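Local coordinates for cytoplasmic protein (Cryptococcus neoformans var. grubii serotype A, PDB 7LPO), which probably hydrolyses the beta-glucosidic bond of steryl glucosides, acting as a sterylglucosidase of glycoside hydrolase family 5, at residues 89-94 / 571-576; 581-584 / 588-591; 98-103 / 519-524; 130-135 / 259-264. All coordinates share one frame; numbering follows the deposited sequence.

Contact 1: 89-94 / 571-576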
loop_
_atom_site.group_PDB
_atom_site.type_symbol
_atom_site.label_atom_id
_atom_site.label_comp_id
_atom_site.label_asym_id
_atom_site.label_seq_id
_atom_site.Cartn_x
_atom_site.Cartn_y
_atom_site.Cartn_z
ATOM N N ALA A 89 -1.789 22.033 1.284
ATOM C CA ALA A 89 -2.459 22.945 0.365
ATOM C C ALA A 89 -2.383 22.421 -1.058
ATOM O O ALA A 89 -3.377 22.440 -1.792
ATOM C CB ALA A 89 -1.834 24.337 0.452
ATOM N N ARG A 90 -1.203 21.952 -1.462
ATOM C CA ARG A 90 -1.040 21.417 -2.805
ATOM C C ARG A 90 -1.970 20.234 -3.023
ATOM O O ARG A 90 -2.688 20.167 -4.026
ATOM C CB ARG A 90 0.418 21.019 -3.021
ATOM C CG ARG A 90 0.760 20.584 -4.443
ATOM C CD ARG A 90 2.279 20.345 -4.592
ATOM N NE ARG A 90 3.058 21.577 -4.435
ATOM C CZ ARG A 90 3.894 21.827 -3.430
ATOM N NH1 ARG A 90 4.090 20.934 -2.463
ATOM N NH2 ARG A 90 4.550 22.974 -3.402
ATOM N N LEU A 91 -1.983 19.294 -2.082
ATOM C CA LEU A 91 -2.833 18.120 -2.236
ATOM C C LEU A 91 -4.303 18.516 -2.310
ATOM O O LEU A 91 -5.060 17.981 -3.128
ATOM C CB LEU A 91 -2.590 17.152 -1.083
ATOM C CG LEU A 91 -1.173 16.598 -0.972
ATOM C CD1 LEU A 91 -0.986 15.757 0.288
ATOM C CD2 LEU A 91 -0.825 15.767 -2.212
ATOM N N LYS A 92 -4.724 19.473 -1.481
ATOM C CA LYS A 92 -6.121 19.899 -1.524
ATOM C C LYS A 92 -6.442 20.613 -2.833
ATOM O O LYS A 92 -7.511 20.398 -3.420
ATOM C CB LYS A 92 -6.436 20.805 -0.332
ATOM C CG LYS A 92 -7.910 20.793 0.068
ATOM C CD LYS A 92 -8.240 19.518 0.836
ATOM C CE LYS A 92 -9.710 19.442 1.220
ATOM N NZ LYS A 92 -10.456 18.455 0.386
ATOM N N ALA A 93 -5.527 21.461 -3.309
ATOM C CA ALA A 93 -5.738 22.178 -4.563
ATOM C C ALA A 93 -5.819 21.235 -5.758
ATOM O O ALA A 93 -6.414 21.594 -6.780
ATOM C CB ALA A 93 -4.615 23.202 -4.774
ATOM N N TRP A 94 -5.219 20.047 -5.656
ATOM C CA TRP A 94 -5.320 19.021 -6.682
ATOM C C TRP A 94 -6.627 18.254 -6.602
ATOM O O TRP A 94 -6.824 17.312 -7.381
ATOM C CB TRP A 94 -4.152 18.039 -6.574
ATOM C CG TRP A 94 -2.841 18.542 -7.111
ATOM C CD1 TRP A 94 -2.651 19.536 -8.033
ATOM C CD2 TRP A 94 -1.539 18.056 -6.771
ATOM N NE1 TRP A 94 -1.302 19.697 -8.284
ATOM C CE2 TRP A 94 -0.603 18.806 -7.513
ATOM C CE3 TRP A 94 -1.071 17.054 -5.914
ATOM C CZ2 TRP A 94 0.766 18.591 -7.414
ATOM C CZ3 TRP A 94 0.305 16.849 -5.811
ATOM C CH2 TRP A 94 1.199 17.609 -6.563
ATOM N N TRP A 571 -0.181 5.886 -4.610
ATOM C CA TRP A 571 1.155 5.724 -4.042
ATOM C C TRP A 571 2.151 6.433 -4.960
ATOM O O TRP A 571 2.311 6.025 -6.115
ATOM C CB TRP A 571 1.535 4.241 -3.896
ATOM C CG TRP A 571 2.828 4.088 -3.145
ATOM C CD1 TRP A 571 4.090 4.125 -3.662
ATOM C CD2 TRP A 571 2.981 3.929 -1.728
ATOM N NE1 TRP A 571 5.021 4.010 -2.653
ATOM C CE2 TRP A 571 4.367 3.888 -1.456
ATOM C CE3 TRP A 571 2.081 3.820 -0.665
ATOM C CZ2 TRP A 571 4.872 3.727 -0.166
ATOM C CZ3 TRP A 571 2.579 3.667 0.615
ATOM C CH2 TRP A 571 3.963 3.623 0.856
ATOM N N ASN A 572 2.818 7.488 -4.472
ATOM C CA ASN A 572 2.596 8.138 -3.185
ATOM C C ASN A 572 3.053 9.609 -3.324
ATOM O O ASN A 572 3.368 10.075 -4.422
ATOM C CB ASN A 572 3.347 7.439 -2.056
ATOM C CG ASN A 572 4.840 7.372 -2.292
ATOM O OD1 ASN A 572 5.333 7.435 -3.429
ATOM N ND2 ASN A 572 5.571 7.227 -1.210
ATOM N N TYR A 573 3.086 10.332 -2.210
ATOM C CA TYR A 573 3.551 11.715 -2.146
ATOM C C TYR A 573 4.710 11.765 -1.157
ATOM O O TYR A 573 4.532 11.463 0.026
ATOM C CB TYR A 573 2.409 12.637 -1.717
ATOM C CG TYR A 573 2.702 14.111 -1.804
ATOM C CD1 TYR A 573 2.481 14.818 -2.983
ATOM C CD2 TYR A 573 3.184 14.807 -0.695
ATOM C CE1 TYR A 573 2.746 16.182 -3.057
ATOM C CE2 TYR A 573 3.441 16.159 -0.752
ATOM C CZ TYR A 573 3.218 16.849 -1.935
ATOM O OH TYR A 573 3.490 18.205 -1.990
ATOM N N VAL A 574 5.890 12.126 -1.640
ATOM C CA VAL A 574 7.097 12.054 -0.826
ATOM C C VAL A 574 7.792 13.408 -0.825
ATOM O O VAL A 574 8.508 13.732 -1.788
ATOM C CB VAL A 574 8.050 10.965 -1.342
ATOM C CG1 VAL A 574 9.259 10.832 -0.439
ATOM C CG2 VAL A 574 7.319 9.628 -1.478
ATOM N N PRO A 575 7.646 14.203 0.239
ATOM C CA PRO A 575 8.279 15.536 0.254
ATOM C C PRO A 575 9.777 15.558 -0.024
ATOM O O PRO A 575 10.265 16.558 -0.567
ATOM C CB PRO A 575 7.973 16.047 1.669
ATOM C CG PRO A 575 6.634 15.379 2.009
ATOM C CD PRO A 575 6.723 14.002 1.378
ATOM N N ASP A 576 10.527 14.508 0.310
ATOM C CA ASP A 576 11.978 14.537 0.151
ATOM C C ASP A 576 12.463 13.665 -1.007
ATOM O O ASP A 576 13.647 13.323 -1.066
ATOM C CB ASP A 576 12.669 14.130 1.457
ATOM C CG ASP A 576 12.392 12.686 1.849
ATOM O OD1 ASP A 576 11.646 11.987 1.126
ATOM O OD2 ASP A 576 12.922 12.246 2.892
#

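Contact 2: 581-584 / 588-591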
loop_
_atom_site.group_PDB
_atom_site.type_symbol
_atom_site.label_atom_id
_atom_site.label_comp_id
_atom_site.label_asym_id
_atom_site.label_seq_id
_atom_site.Cartn_x
_atom_site.Cartn_y
_atom_site.Cartn_z
ATOM N N TRP A 581 18.080 9.401 -5.810
ATOM C CA TRP A 581 17.690 8.250 -5.002
ATOM C C TRP A 581 16.187 7.997 -4.990
ATOM O O TRP A 581 15.721 7.118 -4.253
ATOM C CB TRP A 581 18.201 8.421 -3.570
ATOM C CG TRP A 581 19.671 8.518 -3.504
ATOM C CD1 TRP A 581 20.405 9.642 -3.283
ATOM C CD2 TRP A 581 20.608 7.453 -3.676
ATOM N NE1 TRP A 581 21.736 9.342 -3.298
ATOM C CE2 TRP A 581 21.891 8.004 -3.533
ATOM C CE3 TRP A 581 20.486 6.084 -3.929
ATOM C CZ2 TRP A 581 23.046 7.239 -3.636
ATOM C CZ3 TRP A 581 21.621 5.330 -4.031
ATOM C CH2 TRP A 581 22.892 5.909 -3.896
ATOM N N GLY A 582 15.421 8.735 -5.783
ATOM C CA GLY A 582 13.990 8.500 -5.836
ATOM C C GLY A 582 13.335 8.798 -4.502
ATOM O O GLY A 582 13.648 9.794 -3.832
ATOM N N ASP A 583 12.420 7.899 -4.095
ATOM C CA ASP A 583 11.732 8.012 -2.819
ATOM C C ASP A 583 12.645 7.648 -1.625
ATOM O O ASP A 583 12.121 7.607 -0.513
ATOM C CB ASP A 583 10.486 7.116 -2.785
ATOM C CG ASP A 583 9.420 7.518 -3.808
ATOM O OD1 ASP A 583 9.451 8.653 -4.341
ATOM O OD2 ASP A 583 8.533 6.677 -4.073
ATOM N N ASN A 584 13.931 7.381 -1.871
ATOM C CA ASN A 584 14.892 7.021 -0.829
ATOM C C ASN A 584 14.569 5.663 -0.221
ATOM O O ASN A 584 14.780 5.442 0.975
ATOM C CB ASN A 584 14.958 8.083 0.271
ATOM C CG ASN A 584 15.392 9.426 -0.249
ATOM O OD1 ASN A 584 16.506 9.572 -0.737
ATOM N ND2 ASN A 584 14.504 10.414 -0.172
ATOM N N GLU A 588 12.841 2.756 -5.590
ATOM C CA GLU A 588 11.523 3.165 -6.051
ATOM C C GLU A 588 11.434 4.681 -6.166
ATOM O O GLU A 588 12.047 5.428 -5.396
ATOM C CB GLU A 588 10.441 2.663 -5.101
ATOM C CG GLU A 588 10.261 1.167 -5.156
ATOM C CD GLU A 588 8.939 0.714 -4.581
ATOM O OE1 GLU A 588 8.209 1.550 -4.008
ATOM O OE2 GLU A 588 8.645 -0.493 -4.684
ATOM N N ASP A 589 10.642 5.136 -7.137
ATOM C CA ASP A 589 10.476 6.571 -7.365
ATOM C C ASP A 589 9.049 6.768 -7.882
ATOM O O ASP A 589 8.798 6.895 -9.082
ATOM C CB ASP A 589 11.517 7.116 -8.341
ATOM C CG ASP A 589 11.450 8.629 -8.493
ATOM O OD1 ASP A 589 10.451 9.241 -8.064
ATOM O OD2 ASP A 589 12.406 9.205 -9.050
ATOM N N LEU A 590 8.100 6.799 -6.949
ATOM C CA LEU A 590 6.689 6.875 -7.293
ATOM C C LEU A 590 6.039 8.150 -6.790
ATOM O O LEU A 590 4.815 8.273 -6.869
ATOM C CB LEU A 590 5.939 5.658 -6.741
ATOM C CG LEU A 590 6.058 4.379 -7.573
ATOM C CD1 LEU A 590 7.258 3.566 -7.132
ATOM C CD2 LEU A 590 4.783 3.527 -7.466
ATOM N N SER A 591 6.821 9.099 -6.279
ATOM C CA SER A 591 6.257 10.345 -5.784
ATOM C C SER A 591 5.715 11.202 -6.922
ATOM O O SER A 591 6.349 11.356 -7.972
ATOM C CB SER A 591 7.304 11.141 -5.008
ATOM O OG SER A 591 6.738 12.336 -4.492
HETATM O O HOH W 1 14.311 4.862 -3.916
HETATM O O HOH W 2 7.875 4.124 -3.042
#

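Contact 3: 98-103 / 519-524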
loop_
_atom_site.group_PDB
_atom_site.type_symbol
_atom_site.label_atom_id
_atom_site.label_comp_id
_atom_site.label_asym_id
_atom_site.label_seq_id
_atom_site.Cartn_x
_atom_site.Cartn_y
_atom_site.Cartn_z
ATOM N N LEU A 98 -8.591 12.778 0.597
ATOM C CA LEU A 98 -8.300 11.537 1.296
ATOM C C LEU A 98 -6.798 11.375 1.454
ATOM O O LEU A 98 -6.023 11.726 0.559
ATOM C CB LEU A 98 -8.871 10.331 0.539
ATOM C CG LEU A 98 -8.524 8.930 1.043
ATOM C CD1 LEU A 98 -9.351 8.591 2.258
ATOM C CD2 LEU A 98 -8.751 7.910 -0.067
ATOM N N LEU A 99 -6.400 10.846 2.602
ATOM C CA LEU A 99 -5.010 10.524 2.885
ATOM C C LEU A 99 -4.984 9.154 3.536
ATOM O O LEU A 99 -5.736 8.916 4.483
ATOM C CB LEU A 99 -4.360 11.553 3.815
ATOM C CG LEU A 99 -4.299 12.996 3.329
ATOM C CD1 LEU A 99 -3.903 13.894 4.486
ATOM C CD2 LEU A 99 -3.340 13.146 2.175
ATOM N N ARG A 100 -4.165 8.250 2.999
ATOM C CA ARG A 100 -3.832 6.998 3.664
ATOM C C ARG A 100 -2.557 7.270 4.447
ATOM O O ARG A 100 -1.507 7.545 3.855
ATOM C CB ARG A 100 -3.651 5.872 2.653
ATOM C CG ARG A 100 -3.373 4.519 3.295
ATOM C CD ARG A 100 -3.610 3.429 2.292
ATOM N NE ARG A 100 -3.270 2.097 2.776
ATOM C CZ ARG A 100 -2.130 1.469 2.509
ATOM N NH1 ARG A 100 -1.182 2.057 1.780
ATOM N NH2 ARG A 100 -1.937 0.243 2.971
ATOM N N TYR A 101 -2.658 7.258 5.775
ATOM C CA TYR A 101 -1.575 7.737 6.623
ATOM C C TYR A 101 -0.667 6.581 7.018
ATOM O O TYR A 101 -1.106 5.642 7.683
ATOM C CB TYR A 101 -2.117 8.440 7.868
ATOM C CG TYR A 101 -0.998 9.076 8.646
ATOM C CD1 TYR A 101 -0.252 8.336 9.555
ATOM C CD2 TYR A 101 -0.643 10.405 8.428
ATOM C CE1 TYR A 101 0.804 8.910 10.250
ATOM C CE2 TYR A 101 0.411 10.987 9.125
ATOM C CZ TYR A 101 1.125 10.232 10.033
ATOM O OH TYR A 101 2.181 10.799 10.717
ATOM N N VAL A 102 0.603 6.686 6.653
ATOM C CA VAL A 102 1.567 5.603 6.808
ATOM C C VAL A 102 2.318 5.761 8.126
ATOM O O VAL A 102 2.896 6.818 8.399
ATOM C CB VAL A 102 2.550 5.587 5.623
ATOM C CG1 VAL A 102 3.615 4.531 5.825
ATOM C CG2 VAL A 102 1.815 5.370 4.308
ATOM N N PHE A 103 2.311 4.704 8.941
ATOM C CA PHE A 103 3.155 4.610 10.123
ATOM C C PHE A 103 3.654 3.176 10.236
ATOM O O PHE A 103 3.051 2.244 9.702
ATOM C CB PHE A 103 2.419 5.034 11.408
ATOM C CG PHE A 103 1.337 4.092 11.826
ATOM C CD1 PHE A 103 0.066 4.197 11.284
ATOM C CD2 PHE A 103 1.585 3.100 12.749
ATOM C CE1 PHE A 103 -0.940 3.333 11.653
ATOM C CE2 PHE A 103 0.582 2.229 13.130
ATOM C CZ PHE A 103 -0.683 2.346 12.581
ATOM N N VAL A 519 -9.195 1.594 -3.601
ATOM C CA VAL A 519 -7.906 1.056 -4.026
ATOM C C VAL A 519 -6.846 1.745 -3.174
ATOM O O VAL A 519 -6.445 2.878 -3.450
ATOM C CB VAL A 519 -7.656 1.254 -5.521
ATOM C CG1 VAL A 519 -6.304 0.679 -5.891
ATOM C CG2 VAL A 519 -8.769 0.600 -6.346
ATOM N N GLY A 520 -6.392 1.058 -2.125
ATOM C CA GLY A 520 -5.548 1.702 -1.131
ATOM C C GLY A 520 -4.186 2.117 -1.638
ATOM O O GLY A 520 -3.565 3.011 -1.055
ATOM N N GLU A 521 -3.687 1.458 -2.672
ATOM C CA GLU A 521 -2.457 1.864 -3.334
ATOM C C GLU A 521 -2.593 1.652 -4.832
ATOM O O GLU A 521 -3.067 0.602 -5.278
ATOM C CB GLU A 521 -1.240 1.072 -2.847
ATOM C CG GLU A 521 -0.886 1.235 -1.397
ATOM C CD GLU A 521 0.447 0.560 -1.056
ATOM O OE1 GLU A 521 1.226 0.250 -1.993
ATOM O OE2 GLU A 521 0.700 0.328 0.148
ATOM N N ILE A 522 -2.142 2.640 -5.601
ATOM C CA ILE A 522 -2.044 2.535 -7.054
ATOM C C ILE A 522 -1.091 3.629 -7.507
ATOM O O ILE A 522 -1.076 4.722 -6.932
ATOM C CB ILE A 522 -3.434 2.646 -7.730
ATOM C CG1 ILE A 522 -3.308 2.560 -9.258
ATOM C CG2 ILE A 522 -4.142 3.932 -7.344
ATOM C CD1 ILE A 522 -4.612 2.242 -9.952
ATOM N N GLY A 523 -0.256 3.317 -8.496
ATOM C CA GLY A 523 0.725 4.293 -8.952
ATOM C C GLY A 523 1.636 3.737 -10.024
ATOM O O GLY A 523 1.505 2.587 -10.447
ATOM N N ILE A 524 2.573 4.581 -10.454
ATOM C CA ILE A 524 3.509 4.246 -11.530
ATOM C C ILE A 524 4.888 4.789 -11.189
ATOM O O ILE A 524 5.027 5.721 -10.386
ATOM C CB ILE A 524 3.064 4.809 -12.899
ATOM C CG1 ILE A 524 2.906 6.331 -12.829
ATOM C CG2 ILE A 524 1.740 4.189 -13.349
ATOM C CD1 ILE A 524 4.057 7.127 -13.419
#

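Contact 4: 130-135 / 259-264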
loop_
_atom_site.group_PDB
_atom_site.type_symbol
_atom_site.label_atom_id
_atom_site.label_comp_id
_atom_site.label_asym_id
_atom_site.label_seq_id
_atom_site.Cartn_x
_atom_site.Cartn_y
_atom_site.Cartn_z
ATOM N N LYS A 130 -3.544 18.888 11.585
ATOM C CA LYS A 130 -3.407 19.740 10.406
ATOM C C LYS A 130 -4.167 19.168 9.214
ATOM O O LYS A 130 -4.777 19.920 8.445
ATOM C CB LYS A 130 -1.934 19.929 10.054
ATOM C CG LYS A 130 -1.228 20.941 10.935
ATOM C CD LYS A 130 0.125 21.341 10.369
ATOM C CE LYS A 130 0.562 22.702 10.895
ATOM N NZ LYS A 130 -0.391 23.788 10.515
ATOM N N CYS A 131 -4.141 17.845 9.031
ATOM C CA CYS A 131 -4.964 17.246 7.981
ATOM C C CYS A 131 -6.429 17.615 8.168
ATOM O O CYS A 131 -7.136 17.911 7.198
ATOM C CB CYS A 131 -4.798 15.729 7.968
ATOM S SG CYS A 131 -3.098 15.193 7.631
ATOM N N LYS A 132 -6.902 17.618 9.414
ATOM C CA LYS A 132 -8.296 17.966 9.673
ATOM C C LYS A 132 -8.570 19.428 9.349
ATOM O O LYS A 132 -9.607 19.757 8.763
ATOM C CB LYS A 132 -8.641 17.664 11.129
ATOM C CG LYS A 132 -10.098 17.888 11.495
ATOM C CD LYS A 132 -10.296 17.692 12.991
ATOM C CE LYS A 132 -11.696 18.097 13.419
ATOM N NZ LYS A 132 -11.696 18.553 14.840
ATOM N N GLU A 133 -7.650 20.318 9.721
ATOM C CA GLU A 133 -7.819 21.731 9.403
ATOM C C GLU A 133 -7.961 21.942 7.902
ATOM O O GLU A 133 -8.710 22.820 7.461
ATOM C CB GLU A 133 -6.636 22.538 9.940
ATOM C CG GLU A 133 -6.702 22.830 11.426
ATOM C CD GLU A 133 -5.339 23.146 12.018
ATOM O OE1 GLU A 133 -5.031 22.632 13.120
ATOM O OE2 GLU A 133 -4.572 23.903 11.378
ATOM N N TRP A 134 -7.255 21.151 7.101
ATOM C CA TRP A 134 -7.330 21.271 5.651
ATOM C C TRP A 134 -8.468 20.467 5.037
ATOM O O TRP A 134 -8.598 20.444 3.811
ATOM C CB TRP A 134 -6.004 20.843 5.024
ATOM C CG TRP A 134 -4.951 21.888 5.137
ATOM C CD1 TRP A 134 -3.986 21.972 6.091
ATOM C CD2 TRP A 134 -4.752 23.007 4.263
ATOM N NE1 TRP A 134 -3.200 23.079 5.873
ATOM C CE2 TRP A 134 -3.645 23.725 4.750
ATOM C CE3 TRP A 134 -5.399 23.468 3.114
ATOM C CZ2 TRP A 134 -3.177 24.882 4.136
ATOM C CZ3 TRP A 134 -4.929 24.610 2.502
ATOM C CH2 TRP A 134 -3.831 25.307 3.014
ATOM N N GLY A 135 -9.281 19.798 5.844
ATOM C CA GLY A 135 -10.463 19.137 5.337
ATOM C C GLY A 135 -10.264 17.746 4.787
ATOM O O GLY A 135 -11.094 17.292 3.993
ATOM N N LEU A 259 -11.605 11.613 15.544
ATOM C CA LEU A 259 -12.236 10.365 15.149
ATOM C C LEU A 259 -13.490 10.635 14.332
ATOM O O LEU A 259 -14.288 11.515 14.667
ATOM C CB LEU A 259 -12.573 9.535 16.377
ATOM C CG LEU A 259 -11.395 8.997 17.188
ATOM C CD1 LEU A 259 -11.935 8.130 18.323
ATOM C CD2 LEU A 259 -10.419 8.211 16.350
ATOM N N ASP A 260 -13.631 9.895 13.226
ATOM C CA ASP A 260 -14.828 9.891 12.388
ATOM C C ASP A 260 -14.971 11.143 11.527
ATOM O O ASP A 260 -15.326 11.042 10.348
ATOM C CB ASP A 260 -16.070 9.687 13.265
ATOM C CG ASP A 260 -15.990 8.406 14.080
ATOM O OD1 ASP A 260 -15.523 7.387 13.519
ATOM O OD2 ASP A 260 -16.370 8.414 15.278
ATOM N N GLU A 261 -14.692 12.317 12.094
ATOM C CA GLU A 261 -14.695 13.534 11.294
ATOM C C GLU A 261 -13.470 13.595 10.390
ATOM O O GLU A 261 -13.555 14.056 9.245
ATOM C CB GLU A 261 -14.747 14.759 12.203
ATOM C CG GLU A 261 -14.683 16.086 11.453
ATOM C CD GLU A 261 -14.959 17.290 12.347
ATOM O OE1 GLU A 261 -15.018 17.126 13.592
ATOM O OE2 GLU A 261 -15.116 18.403 11.803
ATOM N N CYS A 262 -12.318 13.150 10.890
ATOM C CA CYS A 262 -11.099 13.107 10.088
ATOM C C CYS A 262 -10.629 11.670 9.908
ATOM O O CYS A 262 -10.644 11.161 8.782
ATOM C CB CYS A 262 -10.017 13.971 10.734
ATOM S SG CYS A 262 -8.421 13.872 9.912
ATOM N N VAL A 263 -10.228 10.995 10.985
ATOM C CA VAL A 263 -9.767 9.611 10.928
ATOM C C VAL A 263 -11.012 8.736 10.849
ATOM O O VAL A 263 -11.696 8.523 11.845
ATOM C CB VAL A 263 -8.898 9.252 12.134
ATOM C CG1 VAL A 263 -8.526 7.775 12.095
ATOM C CG2 VAL A 263 -7.663 10.136 12.169
ATOM N N ILE A 264 -11.319 8.229 9.660
ATOM C CA ILE A 264 -12.566 7.499 9.490
ATOM C C ILE A 264 -12.432 6.001 9.725
ATOM O O ILE A 264 -13.451 5.325 9.912
ATOM C CB ILE A 264 -13.146 7.758 8.090
ATOM C CG1 ILE A 264 -12.234 7.197 6.995
ATOM C CG2 ILE A 264 -13.353 9.250 7.883
ATOM C CD1 ILE A 264 -12.795 7.396 5.561
#

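Contact 1: 89-94 / 571-576
Tyr573 makes every direct contact of segment 571-576 with segment 89-94, meeting Arg90 and Leu91 at the end of helix 83-93 and Trp94 just after it. The second segment begins at Trp571, whose backbone pairs with Ile522 of the neighbouring strand. A cis peptide bond leads into Asn572. The next side chain, Tyr573, points toward the helix. In it the ring stands anti to the backbone N (chi1 -172°), which carries the phenol across. Leu91 lies over one face of this ring: its CD2 sits 3.8 Å from the Tyr573 ring centroid, a CH-pi contact displaced toward the rim, with Tyr573 CD1 the nearest carbon. Trp94 approaches the phenol obliquely, its CZ3 coming to 3.7 Å from Tyr573 CE1. At the far end of the phenol Arg90 NH1 donates a 2.8 Å hydrogen bond to Tyr573 OH, somewhat bent at 150°. A turn at chi3 of Arg90 brings the guanidinium round until it is nearly coplanar with the ring and holds the hydroxyl at its edge. His87 ND1 is a second partner of that hydroxyl, while Arg90 NE is bonded to Leu654 O and Trp94 NE1 to Ile655 O. Beyond the ring, Val574 N bonds to Ser591 OG, tying the segment to the loop that follows. An outer-layer helix beside the chain emerging from the last barrel strand, here 567-570, is a feature of the TIM barrel; between these two segments the link is made by Tyr573.

Contact 2: 581-584 / 588-591
Asp583 and the backbone of 588-591 form the tight part of this contact, held by direct bonds. Asp583 N donates to Glu588 O over 2.8 Å, in the carbonyl plane and nearly straight. The Asp583 carboxylate reaches farther along the facing chain: Leu590 N gives a 2.9 Å bond to Asp583 OD2, arriving from above the carboxylate plane, and Ser591 N adds a weak one to Asp583 OD1 at 3.3 Å. A chi1 of -64°, with CG beside the backbone N, aims the group at these amides. Close by, Gly582 CA rests 3.7 Å from Glu588 O. The fold here is a type II' beta-turn with Gly582 and Asp583 at its corners, closed by Asn584 N and Trp581 O, within the long loop after barrel strand 567-570. Asp589 brings a second carboxylate within 3.9 Å of Asp583, OD1 to OD1; Asn577 ND2 bonds to both oxygens, Asp589 OD1 forms a salt bridge with Arg660 and OD2 a hydrogen bond with Tyr534 OH, which probably offsets the repulsion. Looser links pass through water. One molecule donates to Trp581 O and Glu588 O, and another joins Asp583 OD2 to Glu588 OE1, which also bonds to a Tris molecule, probably from the crystallisation liquor.

Contact 3: 98-103 / 519-524
Arg100 lies alongside the corner at Gly520, its CD 3.4 Å from Gly520 O, and its guanidinium runs on to the carboxylate of Glu521. The arginine chain is extended from CG to NE, with CG anti to the backbone N (chi1 -177°), and this straight reach takes it from strand 98-104 across to strand 518-522. There Arg100 NH1 forms a salt bridge with Glu521 OE2 at 3.0 Å, bent to 144°. It is the one hydrogen bond between the two groups, Arg100 NH2 staying 3.9 Å from Glu521 OE2; the use of the anti side of OE2 and the 55° between the two planes are consistent with this. Arg100 NH1 also passes close over the glutamate chain, 3.3 Å from Glu521 CG. The same guanidinium has further partners: NE pairs with Asp267, NH1 bonds to Asn42 and NH2 to Asn270. Gly520 O is itself taken by Asn42 ND2, which ties the corner to strand 35-43. On the other oxygen, Glu521 OE1 bonds to Tyr454 OH and to the nitrogen of a bound Tris. Family 5 enzymes carry their nucleophile at the end of the seventh barrel strand, and the place of Glu521 is consistent with that role. With Arg100 on OE2 and Tyr454 on OE1, the two partners together probably restrict rotation of the carboxylate in the pocket.

Contact 4: 130-135 / 259-264
At the C-terminal end of helix 118-133 on the outer layer of the barrel, Lys132 packs against Cys262 and Glu261, which lead into strand 263-267. Cys262 is buried, whereas Lys132 and Glu261 are partly exposed. The base of the lysine meets the cysteine: Lys132 CB lies 4.0 Å from Cys262 CB and equally far from Cys262 SG, which a chi1 of 175° turns toward it. Farther out the two long chains of Lys132 and Glu261 cross at about a right angle. Lys132 CE comes to 3.5 Å from Glu261 OE1, while Lys132 NZ pairs with Glu261 OE1 only in a long salt bridge of 3.8 Å. A further weak ion pair links the same ammonium to Asp257, so its charge is probably shared. The helix closes directly after the contact in a Schellman motif, with Gly135 at positive phi and its N bonded to Lys132 O over 2.9 Å. From there the chain goes on to strand 137-143, which runs parallel to strand 263-267. Cys262 shares a backbone bond with Val138 of that strand, and its side chain touches the same residue.

In the fold
Contact 3 lies nearest the middle of the chain, about 6 Å from its centre. Like contact 2 it has a bound Tris nearby, apparently the same molecule, reached by the side chains of Glu521 and Glu588 and marking the probable active-site pocket. The two contacts also touch directly, Leu590 CG lying 3.3 Å from Ile524 O. Contact 1 adjoins both, its centre about 11 Å from that of contact 3 and 14 Å from that of contact 2. Contact 4 sits farther out, touching contact 3 through Leu99 CD1 and Cys131 SG at 3.5 Å and contact 1 through Ala89 CB and Trp134 CH2 at 3.4 Å, and staying about 16 Å from contact 2 at the nearest atoms.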